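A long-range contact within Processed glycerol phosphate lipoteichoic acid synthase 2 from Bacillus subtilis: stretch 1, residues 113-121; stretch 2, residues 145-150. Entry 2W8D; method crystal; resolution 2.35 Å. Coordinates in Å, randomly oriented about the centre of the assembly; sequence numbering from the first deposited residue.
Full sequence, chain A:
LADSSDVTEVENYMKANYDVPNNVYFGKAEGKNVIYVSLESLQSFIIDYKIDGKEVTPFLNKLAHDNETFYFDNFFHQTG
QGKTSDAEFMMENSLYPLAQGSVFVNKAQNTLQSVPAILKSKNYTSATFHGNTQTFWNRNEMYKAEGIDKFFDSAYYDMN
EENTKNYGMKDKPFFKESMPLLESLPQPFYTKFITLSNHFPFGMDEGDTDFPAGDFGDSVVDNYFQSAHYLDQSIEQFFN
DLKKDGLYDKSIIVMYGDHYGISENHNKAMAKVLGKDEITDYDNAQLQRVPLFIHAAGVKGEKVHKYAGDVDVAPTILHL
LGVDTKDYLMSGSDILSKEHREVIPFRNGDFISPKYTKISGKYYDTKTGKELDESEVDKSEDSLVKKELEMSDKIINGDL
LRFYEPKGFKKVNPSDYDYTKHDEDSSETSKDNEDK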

# COMPACT_ATOMS: atom_id res chain seq x y z
N GLN A 113 7.93 12.72 9.53
CA GLN A 113 6.93 13.74 9.26
C GLN A 113 5.82 13.11 8.44
O GLN A 113 5.58 13.45 7.29
CB GLN A 113 7.57 14.98 8.63
CG GLN A 113 8.70 15.48 9.53
CD GLN A 113 9.58 16.56 8.94
OE1 GLN A 113 9.77 16.62 7.75
NE2 GLN A 113 10.16 17.40 9.81
N SER A 114 5.14 12.15 9.06
CA SER A 114 4.11 11.35 8.41
C SER A 114 2.81 12.09 8.07
O SER A 114 2.51 13.14 8.64
CB SER A 114 3.73 10.20 9.34
OG SER A 114 4.88 9.45 9.68
N VAL A 115 2.04 11.48 7.18
CA VAL A 115 0.69 11.89 6.86
C VAL A 115 -0.22 12.00 8.10
O VAL A 115 -0.77 13.06 8.34
CB VAL A 115 0.08 10.95 5.81
CG1 VAL A 115 -1.28 11.45 5.39
CG2 VAL A 115 1.02 10.88 4.59
N PRO A 116 -0.34 10.94 8.91
CA PRO A 116 -1.17 11.20 10.10
C PRO A 116 -0.71 12.40 10.91
O PRO A 116 -1.55 13.07 11.51
CB PRO A 116 -1.05 9.92 10.93
CG PRO A 116 -0.05 9.02 10.20
CD PRO A 116 0.13 9.54 8.82
N ALA A 117 0.58 12.70 10.91
CA ALA A 117 1.10 13.85 11.66
C ALA A 117 0.85 15.18 10.94
O ALA A 117 0.48 16.18 11.58
CB ALA A 117 2.57 13.67 11.99
N ILE A 118 1.01 15.17 9.61
CA ILE A 118 0.68 16.33 8.79
C ILE A 118 -0.78 16.74 9.03
O ILE A 118 -1.10 17.90 9.30
CB ILE A 118 0.92 16.05 7.27
CG1 ILE A 118 2.41 15.84 7.02
CG2 ILE A 118 0.36 17.21 6.39
CD1 ILE A 118 2.80 15.44 5.63
N LEU A 119 -1.66 15.75 8.95
CA LEU A 119 -3.08 15.94 9.11
C LEU A 119 -3.55 16.43 10.49
O LEU A 119 -4.71 16.80 10.63
CB LEU A 119 -3.80 14.67 8.67
CG LEU A 119 -3.70 14.50 7.15
CD1 LEU A 119 -4.40 13.26 6.64
CD2 LEU A 119 -4.27 15.78 6.48
N LYS A 120 -2.68 16.45 11.51
CA LYS A 120 -3.07 16.92 12.85
C LYS A 120 -3.48 18.37 12.83
O LYS A 120 -4.37 18.77 13.56
CB LYS A 120 -1.93 16.75 13.88
CG LYS A 120 -2.03 15.50 14.73
CD LYS A 120 -0.66 14.87 14.86
CE LYS A 120 -0.74 13.33 14.93
NZ LYS A 120 -1.44 12.78 16.14
N SER A 121 -2.80 19.17 12.01
CA SER A 121 -3.06 20.60 11.90
C SER A 121 -4.40 20.86 11.21
O SER A 121 -4.93 21.99 11.27
CB SER A 121 -1.93 21.26 11.11
OG SER A 121 -1.80 20.64 9.84
N ALA A 145 6.30 7.14 16.48
CA ALA A 145 7.14 8.05 15.72
C ALA A 145 6.31 8.70 14.60
O ALA A 145 6.58 9.83 14.18
CB ALA A 145 8.35 7.30 15.13
N GLU A 146 5.30 7.97 14.11
CA GLU A 146 4.49 8.44 12.97
C GLU A 146 3.32 9.35 13.39
O GLU A 146 2.61 9.89 12.54
CB GLU A 146 4.00 7.26 12.11
CG GLU A 146 5.14 6.55 11.35
CD GLU A 146 4.68 5.36 10.47
OE1 GLU A 146 3.63 4.71 10.76
OE2 GLU A 146 5.41 5.09 9.47
N GLY A 147 3.16 9.51 14.70
CA GLY A 147 2.06 10.23 15.28
C GLY A 147 0.71 9.56 15.29
O GLY A 147 -0.31 10.25 15.40
N ILE A 148 0.64 8.25 15.17
CA ILE A 148 -0.67 7.62 15.15
C ILE A 148 -1.23 7.74 16.58
O ILE A 148 -0.56 7.30 17.53
CB ILE A 148 -0.67 6.15 14.69
CG1 ILE A 148 -0.02 5.92 13.30
CG2 ILE A 148 -2.09 5.59 14.69
CD1 ILE A 148 -0.33 6.89 12.25
N ASP A 149 -2.43 8.32 16.73
CA ASP A 149 -3.00 8.58 18.09
C ASP A 149 -3.43 7.30 18.76
O ASP A 149 -3.33 7.19 19.97
CB ASP A 149 -4.23 9.53 18.09
CG ASP A 149 -3.93 10.89 17.53
OD1 ASP A 149 -3.16 11.60 18.17
OD2 ASP A 149 -4.43 11.24 16.43
N LYS A 150 -3.96 6.35 17.99
CA LYS A 150 -4.55 5.16 18.60
C LYS A 150 -4.20 3.86 17.88
O LYS A 150 -4.16 3.79 16.65
CB LYS A 150 -6.07 5.31 18.69
CG LYS A 150 -6.60 6.43 19.61
CD LYS A 150 -8.05 6.68 19.24
CE LYS A 150 -8.67 7.88 19.95
NZ LYS A 150 -8.76 7.65 21.41
O HOH W 1 5.67 11.95 12.15

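This is a small, mixed contact, burying 283 Å² over both sides, in which one helical turn packs against a helix-ending turn and Lys120, in the 3-10 segment that follows the helix, supplies the direct polar link. The backbones run close together: CA of Ser114 lies 5.4 Å from CA of Glu146, and CA of Ala117 lies 5.2 Å from CA of Gly147.

The polar evidence centres on Lys120. Lys120 NZ donates a hydrogen bond to Gly147 O at 2.9 Å and forms a salt bridge with Asp149 OD1, also at 2.9 Å, so one ammonium group serves both a backbone carbonyl and a carboxylate two residues further on. The Lys120 side chain has chi1 at -97°, chi2 at 137° and chi3 at -146°, all between the usual wells, while chi4 is m.

The close backbone approach is matched by Gly147. Its phi of 75° is favourable to glycine in itself and belongs to a Schellman motif closing the preceding helix. An ideal CB on Gly147 would point toward stretch 1, 3.2 Å from Lys120 CE and 3.4 Å from Ala117 CB, both tight.

Around this turn the packing is by van der Waals contact. Ala117 CB sits 3.8 Å from Glu146 O, and Pro116 CG lies 3.6 Å from the same oxygen. Ser114 OG approaches the aliphatic Glu146 CG at 3.4 Å, while Ser114 itself holds the N-cap position without a side-chain capping bond. Pro116 and Ile148 also meet through apolar side chains, but the modelled separation of Pro116 CG and Ile148 CD1, 3.0 Å, is a clash and supports no finer inference.

A water adds an indirect link: the water O accepts a hydrogen bond from Ser114 N at 3.1 Å, and the water donates one to Ala145 O, with its O 3.1 Å from that carbonyl oxygen, bridging the two backbones.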